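Local structure of acetyltransferase (Sinorhizobium meliloti, 4JXR) at residues 16-21 and 66-70; 20-24 and 90-96; 26-32 and 152-158; 53-57 and 69-74; 116-120 and 168-174. The protein probably transfers the acetyl group of acetyl-CoA to an acceptor such as phosphinothricin, as a dimeric enzyme of the GNAT acetyltransferase superfamily. All coordinates share one frame. Where two conformers were deposited one is given. Residues are numbered along the deposited sequence.

In the fold
All five contacts reach the mixed seven-stranded sheet of the GNAT fold; contact 4 is internal to it. Contacts 1 and 2, centres about 6 Å apart, set helix 14-27 across neighbouring strands 66-74 and 84-91, with Ile20 and Tyr21 serving both. Contact 3 runs from the end of that helix to the turn 152-155; its centre and that of contact 2 are about 15 Å apart, linked by Tyr21 and Thr31. Contact 4, within the chain span of contact 2, shares Tyr69 and Ala70 with contact 1. Contact 5 lies across the chain's centre, centres about 30 Å apart from contact 1. Contacts 1, 2 and 4 thus build the helix-covered sheet beside the acetyl-CoA residues; 3 and 5 lie at the dimer interface.

Contact 1 (16-21 and 66-70); sequences SITEIY and VIGYA
This is a buried helix-on-sheet contact in which helix 14-27 lies across the start of strand 66-74 in the GNAT fold. The axes of the short segments 16-21 and 66-70 approach to 8.4 Å at -80°, so the helix runs nearly square to the strand. Helical bonds from Ile20 N to Ser16 O (3.0 Å) and Tyr21 N to Ile17 O (2.9 Å) set the turn that brings Ser16, Ile17 and Ile20 against the strand; the nearest CA atoms are Ser16 to Val66 (6.2 Å), Ile17 to Tyr69 (6.8 Å) and Ile20 to Gly68 (7.0 Å). Tyr69, with chi1 in p, lifts its ring to the helix: Ile17 CG2 sits 3.8 Å from the ring centroid in a CH-pi contact over one face, and Ile20 CG2 is 3.9 Å from Tyr69 CE1. Ile20, an mt rotamer, sends CD1 to 4.0 Å from Val66 CG1 and 3.7 Å from Gly68 N. Tyr21 CD1 reaches Tyr69 OH at 3.2 Å. At the margin a water joins Ser16 OG (3.0 Å) and Val66 N (2.9 Å, the water accepting). Ile67 and Gly68 both face Ala59, a classic beta bulge. Strand 56-60 continues the sheet beside Val66, Met42 of helix 39-51 packs on Tyr21 and Tyr69, and helix 100-115 meets Ile67 and Ala70.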
# COMPACT_ATOMS: atom_id res chain seq x y z
N SER A 16 -18.18 19.78 2.36
CA SER A 16 -17.47 20.19 1.16
C SER A 16 -16.40 19.18 0.74
O SER A 16 -16.28 18.88 -0.46
CB SER A 16 -16.81 21.54 1.38
OG SER A 16 -17.76 22.60 1.61
N ILE A 17 -15.64 18.66 1.70
CA ILE A 17 -14.65 17.65 1.41
C ILE A 17 -15.29 16.43 0.75
O ILE A 17 -14.80 15.89 -0.25
CB ILE A 17 -13.92 17.27 2.68
CG1 ILE A 17 -12.95 18.38 3.12
CG2 ILE A 17 -13.19 15.94 2.55
CD1 ILE A 17 -12.49 18.28 4.54
N THR A 18 -16.45 16.01 1.29
CA THR A 18 -17.15 14.86 0.78
C THR A 18 -17.58 15.07 -0.66
O THR A 18 -17.50 14.19 -1.49
CB THR A 18 -18.31 14.49 1.71
OG1 THR A 18 -17.81 14.17 3.01
CG2 THR A 18 -19.09 13.31 1.20
N GLU A 19 -18.10 16.28 -0.90
CA GLU A 19 -18.53 16.60 -2.29
C GLU A 19 -17.37 16.65 -3.41
O GLU A 19 -17.43 16.14 -4.55
CB GLU A 19 -19.32 17.90 -2.37
CG GLU A 19 -19.81 18.17 -3.81
CD GLU A 19 -20.46 16.94 -4.49
OE1 GLU A 19 -20.08 16.54 -5.65
OE2 GLU A 19 -21.38 16.38 -3.86
N ILE A 20 -16.24 17.21 -2.92
CA ILE A 20 -15.05 17.23 -3.74
C ILE A 20 -14.61 15.82 -4.05
O ILE A 20 -14.30 15.47 -5.19
CB ILE A 20 -13.94 18.07 -3.11
CG1 ILE A 20 -14.34 19.53 -3.06
CG2 ILE A 20 -12.63 17.91 -3.82
CD1 ILE A 20 -13.50 20.39 -2.13
N TYR A 21 -14.52 15.00 -3.01
CA TYR A 21 -14.08 13.63 -3.21
C TYR A 21 -15.09 12.86 -4.08
O TYR A 21 -14.68 12.08 -4.93
CB TYR A 21 -13.86 12.92 -1.87
CG TYR A 21 -13.17 11.58 -2.01
CD1 TYR A 21 -11.90 11.49 -2.56
CD2 TYR A 21 -13.78 10.41 -1.59
CE1 TYR A 21 -11.27 10.26 -2.69
CE2 TYR A 21 -13.15 9.18 -1.72
CZ TYR A 21 -11.89 9.12 -2.27
OH TYR A 21 -11.25 7.91 -2.41
N VAL A 66 -14.58 26.04 0.93
CA VAL A 66 -13.57 25.01 0.65
C VAL A 66 -13.66 24.60 -0.79
O VAL A 66 -14.71 24.16 -1.25
CB VAL A 66 -13.82 23.81 1.57
CG1 VAL A 66 -12.97 22.63 1.15
CG2 VAL A 66 -13.55 24.20 3.02
N ILE A 67 -12.53 24.69 -1.51
CA ILE A 67 -12.46 24.33 -2.93
C ILE A 67 -11.44 23.23 -3.22
O ILE A 67 -11.32 22.80 -4.34
CB ILE A 67 -12.23 25.57 -3.82
CG1 ILE A 67 -10.95 26.29 -3.43
CG2 ILE A 67 -13.46 26.50 -3.72
CD1 ILE A 67 -10.54 27.39 -4.35
N GLY A 68 -10.71 22.79 -2.20
CA GLY A 68 -9.79 21.68 -2.33
C GLY A 68 -9.36 21.26 -0.96
O GLY A 68 -9.55 21.98 0.01
N TYR A 69 -8.72 20.07 -0.88
CA TYR A 69 -8.21 19.61 0.42
C TYR A 69 -7.04 18.68 0.16
O TYR A 69 -6.84 18.18 -0.95
CB TYR A 69 -9.29 18.95 1.27
CG TYR A 69 -9.75 17.59 0.79
CD1 TYR A 69 -10.77 17.46 -0.17
CD2 TYR A 69 -9.20 16.44 1.26
CE1 TYR A 69 -11.18 16.25 -0.60
CE2 TYR A 69 -9.60 15.22 0.82
CZ TYR A 69 -10.61 15.09 -0.10
OH TYR A 69 -11.05 13.89 -0.58
N ALA A 70 -6.28 18.45 1.22
CA ALA A 70 -5.13 17.56 1.13
C ALA A 70 -4.81 17.04 2.51
O ALA A 70 -5.04 17.72 3.51
CB ALA A 70 -3.93 18.28 0.57
O HOH W 1 -16.88 25.34 2.57

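Contact 2 (20-24 and 90-96); sequences IYRES and YLSPEAR
Helix residues 20-24 pack against the end of strand 84-91 and the following turn, where 93-95 form a 3-10 segment. The CA atoms of Ile20 and Ser92 are 5.5 Å apart, those of Tyr21 and Tyr90 6.8 Å. Tyr21 (chi1 t) and Tyr90 (chi1 m) meet edge-to-face, T-shaped: the edge of Tyr21 addresses the face of Tyr90, with centroids 5.1 Å apart, planes at 87° and Tyr21 CE1 3.6 Å from Tyr90 CZ. Ser24, also t, brings OG to 3.4 Å from Tyr90 CE1. Ile20, mt, lays CG2 4.0 Å from Tyr90 CB. Glu23 has chi1 t but bends at chi2 (m), carrying OE1 to Arg96 NH2 at 3.1 Å, a hydrogen-bonded salt bridge; Asn27 binds OE2, and a water joins Glu23 OE2 (2.7 Å) to Arg96 NH1 (3.0 Å). Arg96 (chi1 m, chi2 and chi3 t) reaches back along the turn, so that NH2 and NE donate to Leu91 O at 2.8 and 3.1 Å, closing the turn before Gly97. Leu91, Gly97 and Gly101 bind acetyl-CoA in this protein, though none is bound to this chain here; this passage into helix 100-115 is the cofactor-binding motif of the GNAT fold.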
# COMPACT_ATOMS: atom_id res chain seq x y z
N ILE A 20 -16.24 17.21 -2.92
CA ILE A 20 -15.05 17.23 -3.74
C ILE A 20 -14.61 15.82 -4.05
O ILE A 20 -14.30 15.47 -5.19
CB ILE A 20 -13.94 18.07 -3.11
CG1 ILE A 20 -14.34 19.53 -3.06
CG2 ILE A 20 -12.63 17.91 -3.82
CD1 ILE A 20 -13.50 20.39 -2.13
N TYR A 21 -14.52 15.00 -3.01
CA TYR A 21 -14.08 13.63 -3.21
C TYR A 21 -15.09 12.86 -4.08
O TYR A 21 -14.68 12.08 -4.93
CB TYR A 21 -13.86 12.92 -1.87
CG TYR A 21 -13.17 11.58 -2.01
CD1 TYR A 21 -11.90 11.49 -2.56
CD2 TYR A 21 -13.78 10.41 -1.59
CE1 TYR A 21 -11.27 10.26 -2.69
CE2 TYR A 21 -13.15 9.18 -1.72
CZ TYR A 21 -11.89 9.12 -2.27
OH TYR A 21 -11.25 7.91 -2.41
N ARG A 22 -16.38 13.07 -3.85
CA ARG A 22 -17.39 12.40 -4.67
C ARG A 22 -17.14 12.65 -6.18
O ARG A 22 -17.20 11.72 -7.00
CB ARG A 22 -18.78 12.89 -4.28
CG ARG A 22 -19.90 12.38 -5.19
CD ARG A 22 -21.30 12.82 -4.71
NE ARG A 22 -22.34 12.08 -5.44
CZ ARG A 22 -22.89 10.94 -5.03
NH1 ARG A 22 -22.58 10.42 -3.84
NH2 ARG A 22 -23.78 10.35 -5.81
N GLU A 23 -16.88 13.91 -6.53
CA GLU A 23 -16.68 14.26 -7.94
C GLU A 23 -15.46 13.50 -8.44
O GLU A 23 -15.44 13.02 -9.61
CB GLU A 23 -16.54 15.77 -8.07
CG GLU A 23 -16.51 16.29 -9.51
CD GLU A 23 -15.23 16.06 -10.30
OE1 GLU A 23 -14.06 16.03 -9.76
OE2 GLU A 23 -15.43 16.05 -11.56
N SER A 24 -14.40 13.42 -7.64
CA SER A 24 -13.19 12.69 -8.04
C SER A 24 -13.47 11.20 -8.19
O SER A 24 -13.01 10.55 -9.16
CB SER A 24 -12.09 12.90 -7.00
OG SER A 24 -10.87 12.27 -7.38
N TYR A 90 -6.91 16.67 -3.43
CA TYR A 90 -8.13 16.70 -4.25
C TYR A 90 -8.58 18.13 -4.42
O TYR A 90 -8.87 18.82 -3.47
CB TYR A 90 -9.24 15.87 -3.62
CG TYR A 90 -8.87 14.40 -3.61
CD1 TYR A 90 -9.13 13.61 -4.69
CD2 TYR A 90 -8.28 13.81 -2.51
CE1 TYR A 90 -8.74 12.29 -4.71
CE2 TYR A 90 -7.87 12.47 -2.55
CZ TYR A 90 -8.10 11.75 -3.67
OH TYR A 90 -7.71 10.42 -3.70
N LEU A 91 -8.66 18.57 -5.67
CA LEU A 91 -9.14 19.89 -6.04
C LEU A 91 -10.47 19.80 -6.73
O LEU A 91 -10.63 18.98 -7.64
CB LEU A 91 -8.16 20.51 -7.03
CG LEU A 91 -6.78 20.77 -6.52
CD1 LEU A 91 -5.89 21.34 -7.61
CD2 LEU A 91 -6.78 21.67 -5.32
N SER A 92 -11.39 20.66 -6.39
CA SER A 92 -12.61 20.83 -7.18
C SER A 92 -12.22 21.33 -8.56
O SER A 92 -11.18 21.98 -8.75
CB SER A 92 -13.54 21.80 -6.52
OG SER A 92 -13.04 23.08 -6.49
N PRO A 93 -13.07 21.07 -9.57
CA PRO A 93 -12.74 21.53 -10.92
C PRO A 93 -12.39 23.00 -10.97
O PRO A 93 -11.43 23.37 -11.68
CB PRO A 93 -13.99 21.21 -11.71
CG PRO A 93 -14.47 19.93 -11.05
CD PRO A 93 -14.26 20.19 -9.58
N GLU A 94 -13.10 23.83 -10.21
CA GLU A 94 -12.90 25.27 -10.26
C GLU A 94 -11.61 25.74 -9.63
O GLU A 94 -11.18 26.87 -9.87
CB GLU A 94 -14.08 26.00 -9.59
CG GLU A 94 -14.07 25.86 -8.06
CD GLU A 94 -14.76 27.01 -7.34
OE1 GLU A 94 -15.96 26.86 -6.99
OE2 GLU A 94 -14.10 28.04 -7.10
N ALA A 95 -10.99 24.85 -8.84
CA ALA A 95 -9.74 25.15 -8.17
C ALA A 95 -8.52 24.79 -9.00
O ALA A 95 -7.41 24.98 -8.53
CB ALA A 95 -9.65 24.41 -6.83
N ARG A 96 -8.69 24.15 -10.16
CA ARG A 96 -7.55 23.67 -10.93
C ARG A 96 -6.96 24.80 -11.75
O ARG A 96 -7.68 25.74 -12.14
CB ARG A 96 -7.99 22.47 -11.77
CG ARG A 96 -8.44 21.28 -10.93
CD ARG A 96 -9.07 20.09 -11.63
NE ARG A 96 -9.82 19.24 -10.65
CZ ARG A 96 -10.76 18.35 -10.96
NH1 ARG A 96 -11.08 18.13 -12.24
NH2 ARG A 96 -11.40 17.68 -10.05
O HOH W 2 -13.47 16.68 -13.32

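Contact 3 (26-32 and 152-158); sequences LNGVATY and KHGRWLD
In this GNAT fold a type I' beta turn, Lys152 to Arg155, joins strands 141-152 and 155-165 and meets the chain leaving helix 14-27. The turn is closed by Lys152 N to Arg155 O and Arg155 N to Lys152 O, both 3.1 Å, with His153 and Gly154 at positive phi. Lys152, trans at all four chi angles, drives NZ into a cluster of carbonyls: it donates to Gly28 O and Thr31 O, each at 2.9 Å, and is also hydrogen-bonded to Val25 O and Glu33 O, four carbonyls sharing three ammonium protons. The charge gathers the chain where Gly28 leaves the helix. His153 NE2 gives Leu26 O a weak bond of 3.0 Å. Thr31 OG1 is engaged by Tyr21 OH, and Tyr32 OH by Thr159 and Gly126. Edge-to-face, Tyr81 of the second subunit meets the Tyr32 ring, placing the contact at the dimer interface. Leu157 CD1 lies 3.7 Å from both Val29 CG1 and Tyr32 CE1.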
# COMPACT_ATOMS: atom_id res chain seq x y z
N LEU A 26 -16.28 9.76 -8.98
CA LEU A 26 -17.13 9.52 -10.14
C LEU A 26 -16.48 9.86 -11.44
O LEU A 26 -16.77 9.13 -12.43
CB LEU A 26 -18.41 10.32 -10.01
CG LEU A 26 -19.31 9.92 -8.85
CD1 LEU A 26 -20.48 10.88 -8.68
CD2 LEU A 26 -19.80 8.49 -8.99
N ASN A 27 -15.66 10.89 -11.53
CA ASN A 27 -15.19 11.37 -12.81
C ASN A 27 -13.72 11.20 -13.07
O ASN A 27 -13.29 11.35 -14.21
CB ASN A 27 -15.59 12.83 -12.94
CG ASN A 27 -17.13 13.01 -12.96
OD1 ASN A 27 -17.90 12.12 -13.43
ND2 ASN A 27 -17.57 14.15 -12.50
N GLY A 28 -12.93 10.82 -12.08
CA GLY A 28 -11.46 10.80 -12.23
C GLY A 28 -10.84 9.45 -11.98
O GLY A 28 -11.55 8.48 -11.69
N VAL A 29 -9.53 9.37 -12.09
CA VAL A 29 -8.85 8.14 -11.73
C VAL A 29 -7.75 8.40 -10.70
O VAL A 29 -6.93 7.51 -10.49
CB VAL A 29 -8.32 7.35 -12.96
CG1 VAL A 29 -9.47 6.80 -13.80
CG2 VAL A 29 -7.38 8.22 -13.77
N ALA A 30 -7.70 9.58 -10.09
CA ALA A 30 -6.81 9.82 -8.94
C ALA A 30 -7.12 8.91 -7.80
O ALA A 30 -6.22 8.61 -7.04
CB ALA A 30 -6.87 11.27 -8.50
N THR A 31 -8.39 8.56 -7.62
CA THR A 31 -8.77 7.62 -6.61
C THR A 31 -9.33 6.37 -7.27
O THR A 31 -10.08 6.44 -8.25
CB THR A 31 -9.78 8.19 -5.60
OG1 THR A 31 -10.23 7.11 -4.76
CG2 THR A 31 -10.97 8.83 -6.30
N TYR A 32 -8.94 5.22 -6.74
CA TYR A 32 -9.39 3.93 -7.24
C TYR A 32 -10.63 3.45 -6.49
O TYR A 32 -11.15 2.37 -6.76
CB TYR A 32 -8.27 2.91 -7.12
CG TYR A 32 -7.18 3.08 -8.17
CD1 TYR A 32 -7.19 4.16 -9.06
CD2 TYR A 32 -6.15 2.17 -8.27
CE1 TYR A 32 -6.20 4.31 -10.01
CE2 TYR A 32 -5.15 2.32 -9.21
CZ TYR A 32 -5.17 3.39 -10.07
OH TYR A 32 -4.18 3.56 -11.00
N LYS A 152 -10.74 0.86 -14.11
CA LYS A 152 -11.83 1.78 -13.78
C LYS A 152 -12.35 2.42 -15.07
O LYS A 152 -11.58 2.70 -15.96
CB LYS A 152 -11.35 2.86 -12.79
CG LYS A 152 -12.45 3.75 -12.24
CD LYS A 152 -11.93 4.71 -11.16
CE LYS A 152 -13.06 5.57 -10.60
NZ LYS A 152 -12.58 6.63 -9.65
N HIS A 153 -13.62 2.72 -15.16
CA HIS A 153 -14.22 3.32 -16.34
C HIS A 153 -13.79 2.55 -17.61
O HIS A 153 -13.48 3.14 -18.65
CB HIS A 153 -13.85 4.81 -16.45
CG HIS A 153 -14.42 5.68 -15.35
ND1 HIS A 153 -15.41 5.27 -14.48
CD2 HIS A 153 -14.13 6.96 -15.02
CE1 HIS A 153 -15.72 6.28 -13.67
NE2 HIS A 153 -14.95 7.30 -13.97
N GLY A 154 -13.76 1.23 -17.46
CA GLY A 154 -13.58 0.32 -18.58
C GLY A 154 -12.16 0.21 -19.10
O GLY A 154 -11.96 -0.38 -20.15
N ARG A 155 -11.17 0.76 -18.38
CA ARG A 155 -9.79 0.88 -18.85
C ARG A 155 -8.81 0.33 -17.82
O ARG A 155 -8.96 0.56 -16.61
CB ARG A 155 -9.44 2.37 -19.07
CG ARG A 155 -10.36 3.10 -20.04
CD ARG A 155 -9.82 4.46 -20.48
NE ARG A 155 -8.88 5.08 -19.55
CZ ARG A 155 -9.22 5.93 -18.59
NH1 ARG A 155 -8.28 6.45 -17.80
NH2 ARG A 155 -10.49 6.26 -18.42
N TRP A 156 -7.76 -0.30 -18.30
CA TRP A 156 -6.59 -0.60 -17.47
C TRP A 156 -5.83 0.68 -17.20
O TRP A 156 -5.57 1.48 -18.10
CB TRP A 156 -5.67 -1.63 -18.14
CG TRP A 156 -6.23 -3.01 -18.20
CD1 TRP A 156 -6.66 -3.70 -19.33
CD2 TRP A 156 -6.47 -3.87 -17.09
NE1 TRP A 156 -7.12 -4.94 -18.97
CE2 TRP A 156 -7.02 -5.06 -17.60
CE3 TRP A 156 -6.31 -3.73 -15.69
CZ2 TRP A 156 -7.38 -6.11 -16.80
CZ3 TRP A 156 -6.67 -4.76 -14.89
CH2 TRP A 156 -7.20 -5.96 -15.45
N LEU A 157 -5.42 0.88 -15.95
CA LEU A 157 -4.74 2.04 -15.47
C LEU A 157 -3.40 1.69 -14.91
O LEU A 157 -3.25 0.71 -14.19
CB LEU A 157 -5.56 2.67 -14.33
CG LEU A 157 -7.00 3.09 -14.65
CD1 LEU A 157 -7.64 3.66 -13.40
CD2 LEU A 157 -7.07 4.10 -15.73
N ASP A 158 -2.42 2.52 -15.20
CA ASP A 158 -1.10 2.46 -14.56
C ASP A 158 -1.14 3.25 -13.26
O ASP A 158 -1.91 4.21 -13.13
CB ASP A 158 -0.05 3.00 -15.49
CG ASP A 158 0.08 2.26 -16.81
OD1 ASP A 158 -0.33 1.10 -16.93
OD2 ASP A 158 0.64 2.89 -17.75

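Contact 4 (53-57 and 69-74); sequences GYPYV and YAYASA
Three tyrosines form the apolar centre, an aromatic cluster on one face of the sheet. Tyr71 (chi1 p) sets CB, in a CH-pi contact 4.0 Å from the ring centroid, and CD2, 3.7 Å from Tyr56 CE2, over the face of the Tyr56 ring (chi1 t); the planes are oblique, at 32°. Tyr69, also p, runs nearly parallel to Tyr56 (17°) but is slid aside, centroids 5.9 Å apart. Ile17 and Phe46 also pack on Tyr56. On the other face Val57 CG2 meets Ala70 CB at 4.2 Å, with Leu104 of helix 100-115 against Val57. The backbone is the antiparallel beta hairpin of strands 56-60 and 66-74: Tyr56 and Tyr71 are a non-hydrogen-bonded pair, Val57 and Ala70 a hydrogen-bonded one, with Val57 N to Ala70 O at 2.8 Å and Ala70 N to Val57 O at 2.9 Å. Ala72 N donates to Pro55 O (3.2 Å), just ahead of strand 56-60, and Pro55 CG lies 4.1 Å from Ala72 CB. Farther out, after the Schellman motif at Gly53, Tyr54 (chi1 m) covers Ser73, whose CA is 3.7 Å from the Tyr54 ring centroid, and Tyr54 OH bonds to Tyr184 OH.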
# COMPACT_ATOMS: atom_id res chain seq x y z
N GLY A 53 -2.12 12.36 14.25
CA GLY A 53 -1.23 13.51 14.24
C GLY A 53 -0.87 14.03 12.86
O GLY A 53 -0.10 14.97 12.76
N TYR A 54 -1.44 13.46 11.81
CA TYR A 54 -1.13 13.90 10.47
C TYR A 54 -1.87 15.18 10.11
O TYR A 54 -2.99 15.39 10.57
CB TYR A 54 -1.56 12.80 9.48
CG TYR A 54 -0.83 11.50 9.59
CD1 TYR A 54 0.54 11.39 9.39
CD2 TYR A 54 -1.51 10.32 9.82
CE1 TYR A 54 1.19 10.18 9.43
CE2 TYR A 54 -0.87 9.09 9.85
CZ TYR A 54 0.49 9.02 9.65
OH TYR A 54 1.09 7.80 9.66
N PRO A 55 -1.31 15.99 9.23
CA PRO A 55 -1.95 17.24 8.81
C PRO A 55 -3.05 16.97 7.79
O PRO A 55 -2.90 16.15 6.88
CB PRO A 55 -0.81 18.03 8.19
CG PRO A 55 0.13 16.95 7.66
CD PRO A 55 0.04 15.88 8.70
N TYR A 56 -4.12 17.74 7.91
CA TYR A 56 -5.29 17.65 7.02
C TYR A 56 -5.74 19.08 6.80
O TYR A 56 -6.10 19.78 7.78
CB TYR A 56 -6.35 16.77 7.68
CG TYR A 56 -7.44 16.22 6.78
CD1 TYR A 56 -8.11 17.01 5.85
CD2 TYR A 56 -7.83 14.90 6.86
CE1 TYR A 56 -9.13 16.48 5.07
CE2 TYR A 56 -8.84 14.37 6.11
CZ TYR A 56 -9.52 15.20 5.22
OH TYR A 56 -10.57 14.73 4.43
N VAL A 57 -5.65 19.57 5.57
CA VAL A 57 -5.80 20.96 5.25
C VAL A 57 -6.79 21.20 4.11
O VAL A 57 -7.08 20.29 3.32
CB VAL A 57 -4.41 21.61 4.93
CG1 VAL A 57 -3.40 21.39 6.09
CG2 VAL A 57 -3.83 21.07 3.68
N TYR A 69 -8.72 20.07 -0.88
CA TYR A 69 -8.21 19.61 0.42
C TYR A 69 -7.04 18.68 0.16
O TYR A 69 -6.84 18.18 -0.95
CB TYR A 69 -9.29 18.95 1.27
CG TYR A 69 -9.75 17.59 0.79
CD1 TYR A 69 -10.77 17.46 -0.17
CD2 TYR A 69 -9.20 16.44 1.26
CE1 TYR A 69 -11.18 16.25 -0.60
CE2 TYR A 69 -9.60 15.22 0.82
CZ TYR A 69 -10.61 15.09 -0.10
OH TYR A 69 -11.05 13.89 -0.58
N ALA A 70 -6.28 18.45 1.22
CA ALA A 70 -5.13 17.56 1.13
C ALA A 70 -4.81 17.04 2.51
O ALA A 70 -5.04 17.72 3.51
CB ALA A 70 -3.93 18.28 0.57
N TYR A 71 -4.21 15.87 2.55
CA TYR A 71 -3.73 15.34 3.81
C TYR A 71 -2.55 14.45 3.59
O TYR A 71 -2.34 13.94 2.48
CB TYR A 71 -4.84 14.60 4.61
CG TYR A 71 -5.44 13.43 3.90
CD1 TYR A 71 -4.87 12.17 3.92
CD2 TYR A 71 -6.66 13.54 3.26
CE1 TYR A 71 -5.44 11.11 3.25
CE2 TYR A 71 -7.23 12.46 2.62
CZ TYR A 71 -6.61 11.25 2.62
OH TYR A 71 -7.21 10.18 2.00
N ALA A 72 -1.78 14.23 4.64
CA ALA A 72 -0.81 13.17 4.70
C ALA A 72 -1.35 12.07 5.57
O ALA A 72 -2.12 12.31 6.51
CB ALA A 72 0.52 13.67 5.26
N SER A 73 -0.97 10.84 5.27
CA SER A 73 -1.32 9.73 6.11
C SER A 73 -0.28 8.63 5.90
O SER A 73 0.71 8.80 5.18
CB SER A 73 -2.71 9.23 5.78
OG SER A 73 -3.12 8.29 6.78
N ALA A 74 -0.45 7.48 6.55
CA ALA A 74 0.48 6.38 6.35
C ALA A 74 0.40 5.87 4.93
O ALA A 74 -0.69 5.77 4.35
CB ALA A 74 0.15 5.25 7.28

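Contact 5 (116-120 and 168-174); sequences GFRQM and EGTATKP
Hydrogen bonds from one arginine dominate this contact between segment 116-120, leading into strand 119-125, and segment 168-174. Arg118 (chi1 and chi2 m) inserts its guanidinium into the curve of the chain: NH1 donates to Gly169 O at 2.8 Å and to Thr172 O at 2.9 Å, both near the guanidinium plane, while NH2 has a weak bond to Thr172 OG1 at 2.9 Å. Thr172 OG1 donates to Glu168 OE1 at 2.7 Å. The Arg118 NH2 to Glu168 OE1 salt bridge is long, 3.7 Å and well out of plane. By packing, Glu168 CB covers one face of the guanidinium and Pro174 CG the opposite one. Gly169 CA makes a 3.5 Å CA-H...O contact with Arg118 O. A water bridges the two segments, accepting from Gln119 NE2 at 3.0 Å and weakly from Thr170 N at 3.3 Å; Gln119 OE1 is hydrogen-bonded to Gln163 NE2. Trp156 of the second subunit binds Thr172 O and packs on Arg118 and Pro174, at the dimer interface. The motif is a type II' beta turn, Glu168 to Ala171, closed by Ala171 N to Glu168 O (3.0 Å) with Gly169 at positive phi, whose chain runs on to Pro174 and wraps around the arginine.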
# COMPACT_ATOMS: atom_id res chain seq x y z
N GLY A 116 8.63 15.74 11.67
CA GLY A 116 9.69 14.78 11.83
C GLY A 116 9.63 13.55 10.97
O GLY A 116 10.40 12.62 11.17
N PHE A 117 8.72 13.50 9.99
CA PHE A 117 8.77 12.44 8.99
C PHE A 117 10.00 12.60 8.11
O PHE A 117 10.57 13.69 8.02
CB PHE A 117 7.47 12.43 8.17
CG PHE A 117 6.23 12.21 9.02
CD1 PHE A 117 5.93 10.94 9.47
CD2 PHE A 117 5.43 13.24 9.40
CE1 PHE A 117 4.85 10.73 10.28
CE2 PHE A 117 4.34 13.03 10.18
CZ PHE A 117 4.04 11.77 10.65
N ARG A 118 10.39 11.51 7.47
CA ARG A 118 11.67 11.48 6.72
C ARG A 118 11.52 11.18 5.22
O ARG A 118 12.45 11.42 4.50
CB ARG A 118 12.63 10.48 7.36
CG ARG A 118 13.05 10.85 8.79
CD ARG A 118 13.77 12.20 8.85
NE ARG A 118 14.41 12.38 10.17
CZ ARG A 118 15.58 11.83 10.48
NH1 ARG A 118 16.28 11.14 9.62
NH2 ARG A 118 16.04 12.00 11.71
N GLN A 119 10.36 10.64 4.77
CA GLN A 119 10.14 10.38 3.36
C GLN A 119 8.67 10.59 3.08
O GLN A 119 7.83 10.30 3.93
CB GLN A 119 10.50 8.94 2.98
CG GLN A 119 11.96 8.53 3.28
CD GLN A 119 12.98 9.18 2.38
OE1 GLN A 119 12.73 9.56 1.25
NE2 GLN A 119 14.24 9.26 2.91
N MSE A 120 8.38 11.07 1.86
CA MSE A 120 7.00 11.19 1.40
C MSE A 120 6.87 10.46 0.06
O MSE A 120 7.70 10.64 -0.84
CB MSE A 120 6.60 12.65 1.25
CG MSE A 120 5.10 12.85 0.94
SE MSE A 120 4.52 14.67 1.01
CE MSE A 120 4.41 14.88 2.88
N GLU A 168 15.94 15.63 7.24
CA GLU A 168 17.20 14.89 7.25
C GLU A 168 17.15 13.59 6.42
O GLU A 168 18.18 13.00 6.23
CB GLU A 168 17.64 14.64 8.71
CG GLU A 168 18.02 15.95 9.40
CD GLU A 168 18.32 15.86 10.91
OE1 GLU A 168 18.36 14.83 11.50
OE2 GLU A 168 18.50 16.92 11.54
N GLY A 169 15.96 13.12 6.03
CA GLY A 169 15.87 11.95 5.14
C GLY A 169 16.53 10.74 5.80
O GLY A 169 16.26 10.40 6.94
N THR A 170 17.42 10.08 5.04
CA THR A 170 18.12 8.91 5.52
C THR A 170 19.42 9.24 6.20
O THR A 170 20.13 8.30 6.65
CB THR A 170 18.38 7.92 4.33
OG1 THR A 170 18.75 6.64 4.84
CG2 THR A 170 19.51 8.50 3.43
N ALA A 171 19.78 10.51 6.31
CA ALA A 171 21.12 10.89 6.71
C ALA A 171 21.41 10.72 8.19
O ALA A 171 22.60 10.65 8.58
CB ALA A 171 21.44 12.31 6.24
N THR A 172 20.40 10.74 9.03
CA THR A 172 20.49 10.57 10.48
C THR A 172 19.46 9.57 10.96
O THR A 172 18.47 9.32 10.25
CB THR A 172 20.25 11.87 11.27
OG1 THR A 172 18.90 12.26 11.05
CG2 THR A 172 21.22 12.97 10.84
N LYS A 173 19.69 8.96 12.11
CA LYS A 173 18.70 8.16 12.78
C LYS A 173 17.64 9.01 13.43
O LYS A 173 17.98 10.03 14.02
CB LYS A 173 19.41 7.30 13.85
CG LYS A 173 20.58 6.46 13.29
CD LYS A 173 20.16 5.53 12.16
CE LYS A 173 21.29 4.70 11.54
NZ LYS A 173 21.90 3.73 12.47
N PRO A 174 16.36 8.61 13.42
CA PRO A 174 15.36 9.44 14.10
C PRO A 174 15.53 9.42 15.61
O PRO A 174 15.81 8.40 16.18
CB PRO A 174 13.98 8.85 13.72
CG PRO A 174 14.29 8.35 12.39
CD PRO A 174 15.66 7.60 12.64
O HOH W 3 16.82 10.20 1.76